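PDB 5UY7: peptidoglycan glycosyltransferase from Burkholderia ambifaria, which is a penicillin-binding protein that joins an N-terminal dimerisation domain to a domain of the beta-lactamase clan. Local coordinates for residues I206-L211 against A237-P242; T263-P268 against G360-R365; V292-G297 against K323-G328; S448-V453 against G508-G513. All coordinates share one frame; numbering follows the deposited sequence.

Contact 1 of 4, residues I206-L211 against A237-P242; sequences IAYANL and ALVNYP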
loop_
_atom_site.group_PDB
_atom_site.type_symbol
_atom_site.label_atom_id
_atom_site.label_comp_id
_atom_site.label_asym_id
_atom_site.label_seq_id
_atom_site.Cartn_x
_atom_site.Cartn_y
_atom_site.Cartn_z
ATOM N N ILE A 206 11.187 -13.368 -11.429
ATOM C CA ILE A 206 10.850 -12.019 -11.886
ATOM C C ILE A 206 11.078 -11.013 -10.771
ATOM O O ILE A 206 11.685 -9.952 -10.975
ATOM C CB ILE A 206 9.397 -11.971 -12.389
ATOM C CG1 ILE A 206 9.291 -12.628 -13.762
ATOM C CG2 ILE A 206 8.899 -10.535 -12.438
ATOM C CD1 ILE A 206 7.864 -12.883 -14.186
ATOM N N ALA A 207 10.589 -11.332 -9.569
ATOM C CA ALA A 207 10.760 -10.429 -8.439
ATOM C C ALA A 207 12.230 -10.283 -8.072
ATOM O O ALA A 207 12.715 -9.169 -7.837
ATOM C CB ALA A 207 9.961 -10.949 -7.244
ATOM N N TYR A 208 12.959 -11.396 -8.041
ATOM C CA TYR A 208 14.372 -11.353 -7.687
ATOM C C TYR A 208 15.176 -10.536 -8.694
ATOM O O TYR A 208 15.969 -9.664 -8.317
ATOM C CB TYR A 208 14.910 -12.781 -7.607
ATOM C CG TYR A 208 16.404 -12.869 -7.559
ATOM C CD1 TYR A 208 17.078 -12.756 -6.363
ATOM C CD2 TYR A 208 17.138 -13.080 -8.717
ATOM C CE1 TYR A 208 18.459 -12.852 -6.319
ATOM C CE2 TYR A 208 18.505 -13.165 -8.685
ATOM C CZ TYR A 208 19.157 -13.044 -7.483
ATOM O OH TYR A 208 20.530 -13.138 -7.472
ATOM N N ALA A 209 15.003 -10.826 -9.984
ATOM C CA ALA A 209 15.800 -10.159 -11.007
ATOM C C ALA A 209 15.569 -8.657 -10.993
ATOM O O ALA A 209 16.521 -7.869 -11.069
ATOM C CB ALA A 209 15.463 -10.738 -12.378
ATOM N N ASN A 210 14.306 -8.238 -10.890
ATOM C CA ASN A 210 14.023 -6.814 -10.913
ATOM C C ASN A 210 14.485 -6.135 -9.636
ATOM O O ASN A 210 14.963 -4.991 -9.674
ATOM C CB ASN A 210 12.528 -6.575 -11.142
ATOM C CG ASN A 210 12.135 -6.774 -12.583
ATOM O OD1 ASN A 210 12.624 -6.076 -13.469
ATOM N ND2 ASN A 210 11.242 -7.728 -12.836
ATOM N N LEU A 211 14.339 -6.813 -8.493
ATOM C CA LEU A 211 14.750 -6.207 -7.232
ATOM C C LEU A 211 16.263 -6.093 -7.149
ATOM O O LEU A 211 16.788 -5.066 -6.701
ATOM C CB LEU A 211 14.205 -7.019 -6.056
ATOM C CG LEU A 211 14.502 -6.458 -4.670
ATOM C CD1 LEU A 211 13.784 -5.127 -4.456
ATOM C CD2 LEU A 211 14.109 -7.509 -3.627
ATOM N N ALA A 237 5.581 -14.757 -4.788
ATOM C CA ALA A 237 6.996 -14.418 -4.732
ATOM C C ALA A 237 7.266 -13.721 -3.415
ATOM O O ALA A 237 6.435 -12.949 -2.933
ATOM C CB ALA A 237 7.418 -13.524 -5.903
ATOM N N LEU A 238 8.437 -13.991 -2.845
ATOM C CA LEU A 238 8.831 -13.375 -1.581
ATOM C C LEU A 238 10.350 -13.310 -1.612
ATOM O O LEU A 238 11.001 -14.353 -1.517
ATOM C CB LEU A 238 8.317 -14.209 -0.406
ATOM C CG LEU A 238 8.476 -13.746 1.043
ATOM C CD1 LEU A 238 7.438 -12.709 1.373
ATOM C CD2 LEU A 238 8.335 -14.938 1.980
ATOM N N VAL A 239 10.913 -12.114 -1.807
ATOM C CA VAL A 239 12.342 -11.963 -2.065
ATOM C C VAL A 239 12.930 -10.902 -1.147
ATOM O O VAL A 239 12.404 -9.789 -1.060
ATOM C CB VAL A 239 12.622 -11.587 -3.535
ATOM C CG1 VAL A 239 14.136 -11.438 -3.767
ATOM C CG2 VAL A 239 12.063 -12.639 -4.460
ATOM N N ASN A 240 14.026 -11.246 -0.477
ATOM C CA ASN A 240 14.903 -10.286 0.175
ATOM C C ASN A 240 16.204 -10.235 -0.607
ATOM O O ASN A 240 16.765 -11.288 -0.931
ATOM C CB ASN A 240 15.190 -10.684 1.621
ATOM C CG ASN A 240 13.953 -10.656 2.485
ATOM O OD1 ASN A 240 13.526 -9.595 2.924
ATOM N ND2 ASN A 240 13.372 -11.825 2.735
ATOM N N TYR A 241 16.680 -9.028 -0.910
ATOM C CA TYR A 241 17.980 -8.865 -1.556
ATOM C C TYR A 241 18.799 -7.806 -0.832
ATOM O O TYR A 241 18.378 -6.633 -0.775
ATOM C CB TYR A 241 17.841 -8.506 -3.038
ATOM C CG TYR A 241 19.158 -8.703 -3.737
ATOM C CD1 TYR A 241 19.539 -9.961 -4.189
ATOM C CD2 TYR A 241 20.057 -7.656 -3.875
ATOM C CE1 TYR A 241 20.761 -10.164 -4.797
ATOM C CE2 TYR A 241 21.283 -7.850 -4.475
ATOM C CZ TYR A 241 21.630 -9.106 -4.940
ATOM O OH TYR A 241 22.850 -9.303 -5.538
ATOM N N PRO A 242 19.974 -8.151 -0.281
ATOM C CA PRO A 242 20.523 -9.512 -0.262
ATOM C C PRO A 242 19.807 -10.420 0.742
ATOM O O PRO A 242 18.950 -9.959 1.492
ATOM C CB PRO A 242 21.990 -9.306 0.154
ATOM C CG PRO A 242 22.231 -7.822 0.105
ATOM C CD PRO A 242 20.899 -7.177 0.314
#

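Contact 2 of 4, residues T263-P268 against G360-R365; sequences TDVFEP and GAAAGR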
loop_
_atom_site.group_PDB
_atom_site.type_symbol
_atom_site.label_atom_id
_atom_site.label_comp_id
_atom_site.label_asym_id
_atom_site.label_seq_id
_atom_site.Cartn_x
_atom_site.Cartn_y
_atom_site.Cartn_z
ATOM N N THR A 263 10.130 -9.122 9.366
ATOM C CA THR A 263 10.652 -8.695 10.661
ATOM C C THR A 263 10.911 -7.200 10.754
ATOM O O THR A 263 10.848 -6.644 11.855
ATOM C CB THR A 263 11.945 -9.449 10.994
ATOM O OG1 THR A 263 12.955 -9.143 10.024
ATOM C CG2 THR A 263 11.698 -10.954 11.006
ATOM N N ASP A 264 11.189 -6.527 9.645
ATOM C CA ASP A 264 11.552 -5.116 9.692
ATOM C C ASP A 264 10.311 -4.235 9.614
ATOM O O ASP A 264 9.469 -4.404 8.723
ATOM C CB ASP A 264 12.530 -4.778 8.568
ATOM C CG ASP A 264 13.923 -5.346 8.820
ATOM O OD1 ASP A 264 14.083 -6.155 9.763
ATOM O OD2 ASP A 264 14.858 -4.977 8.087
ATOM N N VAL A 265 10.198 -3.289 10.546
ATOM C CA VAL A 265 9.052 -2.394 10.562
ATOM C C VAL A 265 9.508 -0.965 10.312
ATOM O O VAL A 265 10.653 -0.584 10.578
ATOM C CB VAL A 265 8.234 -2.480 11.868
ATOM C CG1 VAL A 265 7.745 -3.898 12.085
ATOM C CG2 VAL A 265 9.043 -1.994 13.045
ATOM N N PHE A 266 8.573 -0.171 9.794
ATOM C CA PHE A 266 8.821 1.213 9.414
ATOM C C PHE A 266 7.489 1.941 9.366
ATOM O O PHE A 266 6.421 1.322 9.326
ATOM C CB PHE A 266 9.520 1.308 8.054
ATOM C CG PHE A 266 8.843 0.517 6.966
ATOM C CD1 PHE A 266 9.164 -0.821 6.765
ATOM C CD2 PHE A 266 7.898 1.108 6.135
ATOM C CE1 PHE A 266 8.544 -1.553 5.761
ATOM C CE2 PHE A 266 7.283 0.376 5.126
ATOM C CZ PHE A 266 7.609 -0.958 4.950
ATOM N N GLU A 267 7.562 3.265 9.362
ATOM C CA GLU A 267 6.344 4.051 9.209
ATOM C C GLU A 267 5.883 3.999 7.755
ATOM O O GLU A 267 6.671 4.290 6.847
ATOM C CB GLU A 267 6.568 5.494 9.652
ATOM C CG GLU A 267 6.894 5.628 11.144
ATOM C CD GLU A 267 7.093 7.066 11.566
ATOM O OE1 GLU A 267 8.130 7.661 11.207
ATOM O OE2 GLU A 267 6.205 7.606 12.249
ATOM N N PRO A 268 4.630 3.629 7.499
ATOM C CA PRO A 268 4.185 3.427 6.113
ATOM C C PRO A 268 4.020 4.709 5.311
ATOM O O PRO A 268 3.999 4.641 4.075
ATOM C CB PRO A 268 2.837 2.714 6.283
ATOM C CG PRO A 268 2.373 3.140 7.677
ATOM C CD PRO A 268 3.621 3.222 8.490
ATOM N N GLY A 360 9.276 -15.152 14.698
ATOM C CA GLY A 360 9.689 -13.787 14.959
ATOM C C GLY A 360 9.161 -12.767 13.977
ATOM O O GLY A 360 9.802 -11.731 13.771
ATOM N N ALA A 361 8.012 -13.027 13.355
ATOM C CA ALA A 361 7.394 -12.008 12.520
ATOM C C ALA A 361 6.989 -10.816 13.379
ATOM O O ALA A 361 6.483 -10.975 14.495
ATOM C CB ALA A 361 6.179 -12.572 11.783
ATOM N N ALA A 362 7.219 -9.615 12.856
ATOM C CA ALA A 362 6.989 -8.401 13.624
ATOM C C ALA A 362 5.509 -8.052 13.682
ATOM O O ALA A 362 4.776 -8.210 12.703
ATOM C CB ALA A 362 7.775 -7.241 13.022
ATOM N N ALA A 363 5.074 -7.562 14.842
ATOM C CA ALA A 363 3.710 -7.070 14.974
ATOM C C ALA A 363 3.563 -5.627 14.512
ATOM O O ALA A 363 2.464 -5.221 14.118
ATOM C CB ALA A 363 3.246 -7.185 16.428
ATOM N N GLY A 364 4.642 -4.848 14.537
ATOM C CA GLY A 364 4.535 -3.420 14.348
ATOM C C GLY A 364 4.003 -2.750 15.601
ATOM O O GLY A 364 3.788 -3.373 16.643
ATOM N N ARG A 365 3.799 -1.441 15.496
ATOM C CA ARG A 365 3.395 -0.621 16.629
ATOM C C ARG A 365 2.117 0.121 16.271
ATOM O O ARG A 365 2.083 0.871 15.290
ATOM C CB ARG A 365 4.500 0.363 17.016
#

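Contact 3 of 4, residues V292-G297 against K323-G328; sequences VETGNG and KSSNIG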
loop_
_atom_site.group_PDB
_atom_site.type_symbol
_atom_site.label_atom_id
_atom_site.label_comp_id
_atom_site.label_asym_id
_atom_site.label_seq_id
_atom_site.Cartn_x
_atom_site.Cartn_y
_atom_site.Cartn_z
ATOM N N VAL A 292 -12.791 18.725 -0.511
ATOM C CA VAL A 292 -11.896 18.874 0.632
ATOM C C VAL A 292 -10.986 20.057 0.334
ATOM O O VAL A 292 -10.257 20.041 -0.667
ATOM C CB VAL A 292 -11.062 17.605 0.879
ATOM C CG1 VAL A 292 -10.196 17.758 2.129
ATOM C CG2 VAL A 292 -11.970 16.382 0.980
ATOM N N GLU A 293 -11.021 21.069 1.195
ATOM C CA GLU A 293 -10.251 22.291 0.988
ATOM C C GLU A 293 -8.849 22.105 1.554
ATOM O O GLU A 293 -8.688 21.941 2.767
ATOM C CB GLU A 293 -10.935 23.483 1.654
ATOM C CG GLU A 293 -12.369 23.709 1.193
ATOM C CD GLU A 293 -12.480 24.080 -0.282
ATOM O OE1 GLU A 293 -11.452 24.434 -0.905
ATOM O OE2 GLU A 293 -13.608 24.021 -0.819
ATOM N N THR A 294 -7.836 22.137 0.685
ATOM C CA THR A 294 -6.459 22.089 1.158
ATOM C C THR A 294 -5.704 23.397 0.949
ATOM O O THR A 294 -4.562 23.510 1.414
ATOM C CB THR A 294 -5.680 20.933 0.497
ATOM O OG1 THR A 294 -5.331 21.267 -0.855
ATOM C CG2 THR A 294 -6.502 19.648 0.509
ATOM N N GLY A 295 -6.305 24.380 0.278
ATOM C CA GLY A 295 -5.719 25.710 0.191
ATOM C C GLY A 295 -4.329 25.710 -0.416
ATOM O O GLY A 295 -4.048 25.016 -1.401
ATOM N N ASN A 296 -3.436 26.499 0.184
ATOM C CA ASN A 296 -2.081 26.649 -0.330
ATOM C C ASN A 296 -1.122 25.577 0.187
ATOM O O ASN A 296 0.093 25.773 0.125
ATOM C CB ASN A 296 -1.537 28.043 -0.001
ATOM C CG ASN A 296 -1.386 28.288 1.499
ATOM O OD1 ASN A 296 -1.690 27.423 2.328
ATOM N ND2 ASN A 296 -0.898 29.478 1.850
ATOM N N GLY A 297 -1.632 24.451 0.684
ATOM C CA GLY A 297 -0.750 23.392 1.131
ATOM C C GLY A 297 -0.122 23.599 2.486
ATOM O O GLY A 297 0.871 22.941 2.802
ATOM N N LYS A 323 -3.321 13.372 -5.491
ATOM C CA LYS A 323 -2.262 14.329 -5.187
ATOM C C LYS A 323 -1.467 13.967 -3.939
ATOM O O LYS A 323 -0.500 14.672 -3.608
ATOM C CB LYS A 323 -2.870 15.729 -5.026
ATOM C CG LYS A 323 -3.609 16.232 -6.274
ATOM C CD LYS A 323 -2.675 16.360 -7.473
ATOM C CE LYS A 323 -3.403 16.984 -8.658
ATOM N NZ LYS A 323 -2.518 17.101 -9.844
ATOM N N SER A 324 -1.848 12.892 -3.248
ATOM C CA SER A 324 -1.158 12.432 -2.043
ATOM C C SER A 324 -1.111 13.532 -0.985
ATOM O O SER A 324 -0.089 13.761 -0.342
ATOM C CB SER A 324 0.253 11.934 -2.370
ATOM O OG SER A 324 0.741 11.106 -1.325
ATOM N N SER A 325 -2.254 14.189 -0.780
ATOM C CA SER A 325 -2.323 15.344 0.111
ATOM C C SER A 325 -2.363 14.900 1.575
ATOM O O SER A 325 -3.271 14.166 1.981
ATOM C CB SER A 325 -3.564 16.172 -0.237
ATOM O OG SER A 325 -3.782 17.212 0.708
ATOM N N ASN A 326 -1.379 15.343 2.368
ATOM C CA ASN A 326 -1.436 15.150 3.819
ATOM C C ASN A 326 -2.588 15.920 4.438
ATOM O O ASN A 326 -3.250 15.426 5.360
ATOM C CB ASN A 326 -0.142 15.624 4.479
ATOM C CG ASN A 326 1.018 14.704 4.226
ATOM O OD1 ASN A 326 0.846 13.598 3.722
ATOM N ND2 ASN A 326 2.217 15.149 4.599
ATOM N N ILE A 327 -2.800 17.156 3.985
ATOM C CA ILE A 327 -3.873 17.980 4.538
ATOM C C ILE A 327 -5.230 17.363 4.226
ATOM O O ILE A 327 -6.124 17.321 5.084
ATOM C CB ILE A 327 -3.758 19.417 4.005
ATOM C CG1 ILE A 327 -2.457 20.035 4.515
ATOM C CG2 ILE A 327 -4.959 20.259 4.446
ATOM C CD1 ILE A 327 -2.088 21.307 3.822
ATOM N N GLY A 328 -5.410 16.879 2.995
ATOM C CA GLY A 328 -6.668 16.237 2.648
ATOM C C GLY A 328 -6.910 14.976 3.454
ATOM O O GLY A 328 -8.032 14.715 3.901
#

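Contact 4 of 4, residues S448-V453 against G508-G513; sequences SPDAAV and GGQVSG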
loop_
_atom_site.group_PDB
_atom_site.type_symbol
_atom_site.label_atom_id
_atom_site.label_comp_id
_atom_site.label_asym_id
_atom_site.label_seq_id
_atom_site.Cartn_x
_atom_site.Cartn_y
_atom_site.Cartn_z
ATOM N N SER A 448 2.822 9.496 -8.879
ATOM C CA SER A 448 3.718 8.352 -9.076
ATOM C C SER A 448 3.636 7.823 -10.501
ATOM O O SER A 448 3.357 6.642 -10.726
ATOM C CB SER A 448 3.391 7.251 -8.067
ATOM O OG SER A 448 3.571 7.732 -6.741
ATOM N N PRO A 449 3.923 8.660 -11.501
ATOM C CA PRO A 449 3.833 8.177 -12.886
ATOM C C PRO A 449 4.866 7.112 -13.218
ATOM O O PRO A 449 4.652 6.332 -14.161
ATOM C CB PRO A 449 4.056 9.452 -13.712
ATOM C CG PRO A 449 4.920 10.297 -12.839
ATOM C CD PRO A 449 4.435 10.042 -11.435
ATOM N N ASP A 450 5.962 7.039 -12.465
ATOM C CA ASP A 450 6.984 6.025 -12.698
ATOM C C ASP A 450 6.528 4.633 -12.296
ATOM O O ASP A 450 7.247 3.661 -12.576
ATOM C CB ASP A 450 8.273 6.373 -11.944
ATOM C CG ASP A 450 9.037 7.521 -12.581
ATOM O OD1 ASP A 450 8.546 8.092 -13.577
ATOM O OD2 ASP A 450 10.135 7.849 -12.088
ATOM N N ALA A 451 5.370 4.506 -11.650
ATOM C CA ALA A 451 4.810 3.202 -11.322
ATOM C C ALA A 451 3.825 2.708 -12.366
ATOM O O ALA A 451 3.319 1.589 -12.241
ATOM C CB ALA A 451 4.134 3.244 -9.949
ATOM N N ALA A 452 3.532 3.513 -13.381
ATOM C CA ALA A 452 2.687 3.060 -14.473
ATOM C C ALA A 452 3.305 1.844 -15.156
ATOM O O ALA A 452 4.529 1.694 -15.212
ATOM C CB ALA A 452 2.496 4.173 -15.498
ATOM N N VAL A 453 2.436 0.995 -15.699
ATOM C CA VAL A 453 2.825 -0.236 -16.390
ATOM C C VAL A 453 2.307 -0.173 -17.819
ATOM O O VAL A 453 1.091 -0.294 -18.040
ATOM C CB VAL A 453 2.269 -1.476 -15.661
ATOM C CG1 VAL A 453 2.570 -2.743 -16.453
ATOM C CG2 VAL A 453 2.806 -1.563 -14.241
ATOM N N GLY A 508 12.323 8.482 -3.731
ATOM C CA GLY A 508 11.073 7.875 -3.310
ATOM C C GLY A 508 10.342 7.100 -4.384
ATOM O O GLY A 508 10.810 6.047 -4.830
ATOM N N GLY A 509 9.184 7.614 -4.808
ATOM C CA GLY A 509 8.424 6.959 -5.858
ATOM C C GLY A 509 9.211 6.734 -7.131
ATOM O O GLY A 509 8.898 5.810 -7.890
ATOM N N GLN A 510 10.231 7.562 -7.383
ATOM C CA GLN A 510 11.118 7.358 -8.523
ATOM C C GLN A 510 12.052 6.170 -8.321
ATOM O O GLN A 510 12.644 5.685 -9.294
ATOM C CB GLN A 510 11.929 8.630 -8.781
ATOM C CG GLN A 510 11.079 9.824 -9.189
ATOM C CD GLN A 510 11.860 11.127 -9.192
ATOM O OE1 GLN A 510 12.609 11.420 -8.255
ATOM N NE2 GLN A 510 11.690 11.915 -10.249
ATOM N N VAL A 511 12.205 5.704 -7.086
ATOM C CA VAL A 511 12.995 4.520 -6.775
ATOM C C VAL A 511 12.115 3.283 -6.667
ATOM O O VAL A 511 12.369 2.273 -7.324
ATOM C CB VAL A 511 13.806 4.752 -5.479
ATOM C CG1 VAL A 511 14.500 3.473 -5.030
ATOM C CG2 VAL A 511 14.808 5.885 -5.684
ATOM N N SER A 512 11.041 3.364 -5.871
ATOM C CA SER A 512 10.176 2.210 -5.642
ATOM C C SER A 512 9.236 1.948 -6.814
ATOM O O SER A 512 8.943 0.791 -7.130
ATOM C CB SER A 512 9.349 2.417 -4.369
ATOM O OG SER A 512 8.560 3.603 -4.465
ATOM N N GLY A 513 8.731 3.005 -7.443
ATOM C CA GLY A 513 7.733 2.875 -8.482
ATOM C C GLY A 513 8.155 2.006 -9.652
ATOM O O GLY A 513 7.423 1.106 -10.078
#

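Contact 1 of 4, residues I206-L211 against A237-P242
I206 O, one residue before the A207 that rests on A237 and V239, is gripped from opposite faces of its carbonyl plane: N210 N donates to it at 3.1 Å as a helical bond, and N210 ND2 adds a bond of 2.9 Å from above the plane. The amide also reaches D522 of helix 509-526, linking the two helices. This is the helix-on-sheet layer of the beta-lactamase-like fold, in which helix 201-217 covers an edge strand of the sheet, 235-241; the local axes differ in direction by 28°. V239 is the wedge. Its CG1, anti to the backbone N (chi1 -180°), reaches between Y208 and L211 and lies near the plane of the Y208 ring, at its edge; V239 CG2 lies 3.9 Å from A207 CB. A237 CB meets A207 CB at one end of the row. At the other, L211 CD2 bridges two residues, lying 3.8 Å from V239 O and close to Y241 CB. The rings of Y208 and Y241 form an oblique aromatic pair, centroids 5.8 Å apart and planes at 72°. Their closest atoms are Y208 CE1 and Y241 CD1, 3.7 Å apart.

Contact 2 of 4, residues T263-P268 against G360-R365
V265 stands over A362 and G364, and its side chain points from the backbone toward the loop 360-365. From V265 CB, the CG1 branch does the touching: it lies anti to the carbonyl carbon, beside the backbone N (chi1 -58°), and ends 3.5 Å from A362 CB, tighter than usual for two methyl groups. The same methyl lies 4.0 Å from G364 CA, where the lack of a side chain leaves backbone as the contact surface. A362 CB also meets the carbonyl of T263, with T263 O 3.3 Å away. Farther along, T263 CG2 touches another carbonyl, G360 O, at 3.4 Å. The one methyl pair is thus joined by two carbon-to-oxygen contacts, both on its T263 side. No hydrogen bond joins the two segments. The loop is held from next door instead: A362 bonds by its backbone to L262, and A363 O accepts from Q392 NE2. The contact thus lies at the surface of the penicillin-binding domain, where helix 260-263 gives way to the weak strand 265-266. That strand pairs antiparallel with 388-389, while F266 on it packs against L393 of helix 390-401 and against strand 477-485.

Contact 3 of 4, residues V292-G297 against K323-G328
T294 and I327 face each other where the end of strand 291-293 meets the start of helix 326-333 in the penicillin-binding domain. The contacts across are van der Waals. I327 CG2, anti to its backbone N, lies 4.1 Å from T294 CB and equally near T294 CA. The other branch carries CD1 on to the backbone of G297, 3.3 Å from G297 C and close to its carbonyl oxygen as well. T294 CG2 sits over the cap of the helix, 3.7 Å from S325 OG and 3.9 Å from G328 N, and V292 CG1 lies 3.9 Å from G328 CA.

Hydrogen bonds run within each side or through a third party. S325 is the N-cap: with OG anti to its own N (chi1 172°), the hydroxyl accepts from G328 N at 2.8 Å in a fairly straight bond (162°), and it is also bonded to D308 OD2. A type II' turn from T294 to G297 is closed by G297 N to T294 O at 3.2 Å. T294 OG1 bonds to G313 O instead of crossing to the helix. S324 and N326, whose side chains bond to K461 and K273 respectively, are consistent with the SxN motif of this family.

The chemistry thus divides the work: the two segments meet through apolar and backbone surfaces, while D308 supplies a polar link between them, its carboxylate taking I327 N as well as S325 OG and its backbone pairing with G297.

Contact 4 of 4, residues S448-V453 against G508-G513
G513 and A451 bring their backbones together, CA to CA 4.1 Å, where the first turns of helix 509-526, the last helix of the beta-lactamase-like fold, pass the 3-10 turn 449-451. The helix starts at G508, its N-cap, whose carbonyl oxygen takes two backbone donors, V511 N at 2.7 Å and S512 N at 2.9 Å. G509 O faces the side chain of D450, 4.1 Å from D450 CB, and is itself bonded by G513 N. At Q510 the side chains cross: D450 OD2 lies 3.6 Å from Q510 CG, and the carboxylate and amide planes are only 22° apart. Q510 OE1 accepts from F507 N, and D450 OD2 lies against the aliphatic part of Q510. V511 and S512 turn to strand 477-485, touching Y477 and F481. G513 then closes the contact with backbone alone: D450 O sits 3.5 Å from G513 C, and A451 CB packs at 3.9 Å on G513 CA. Last comes a CA-H...O contact, A451 CA to G513 O at 3.6 Å, with 153° at the hydrogen.

How the contacts relate
Along the chain, contact 1 closes first; contact 2 then opens, spans contact 3, and closes before contact 4 begins. Contact 1 uses an edge strand of the five-stranded antiparallel sheet itself, 235-241 under helix 201-217, and contact 4 the helix 509-526 that packs on the sheet; the centres of contacts 1 and 4 are about 17 Å apart. Contacts 1 and 3 lie on opposite sides of the chain's centre, about 35 Å between centres. The centre of contact 2 is about 29 Å from that of contact 3. None touches another. Contacts 1 and 4 thus belong to the sheet and its helices, contact 3 to the region bearing the likely SxN motif, and contact 2 to the surface.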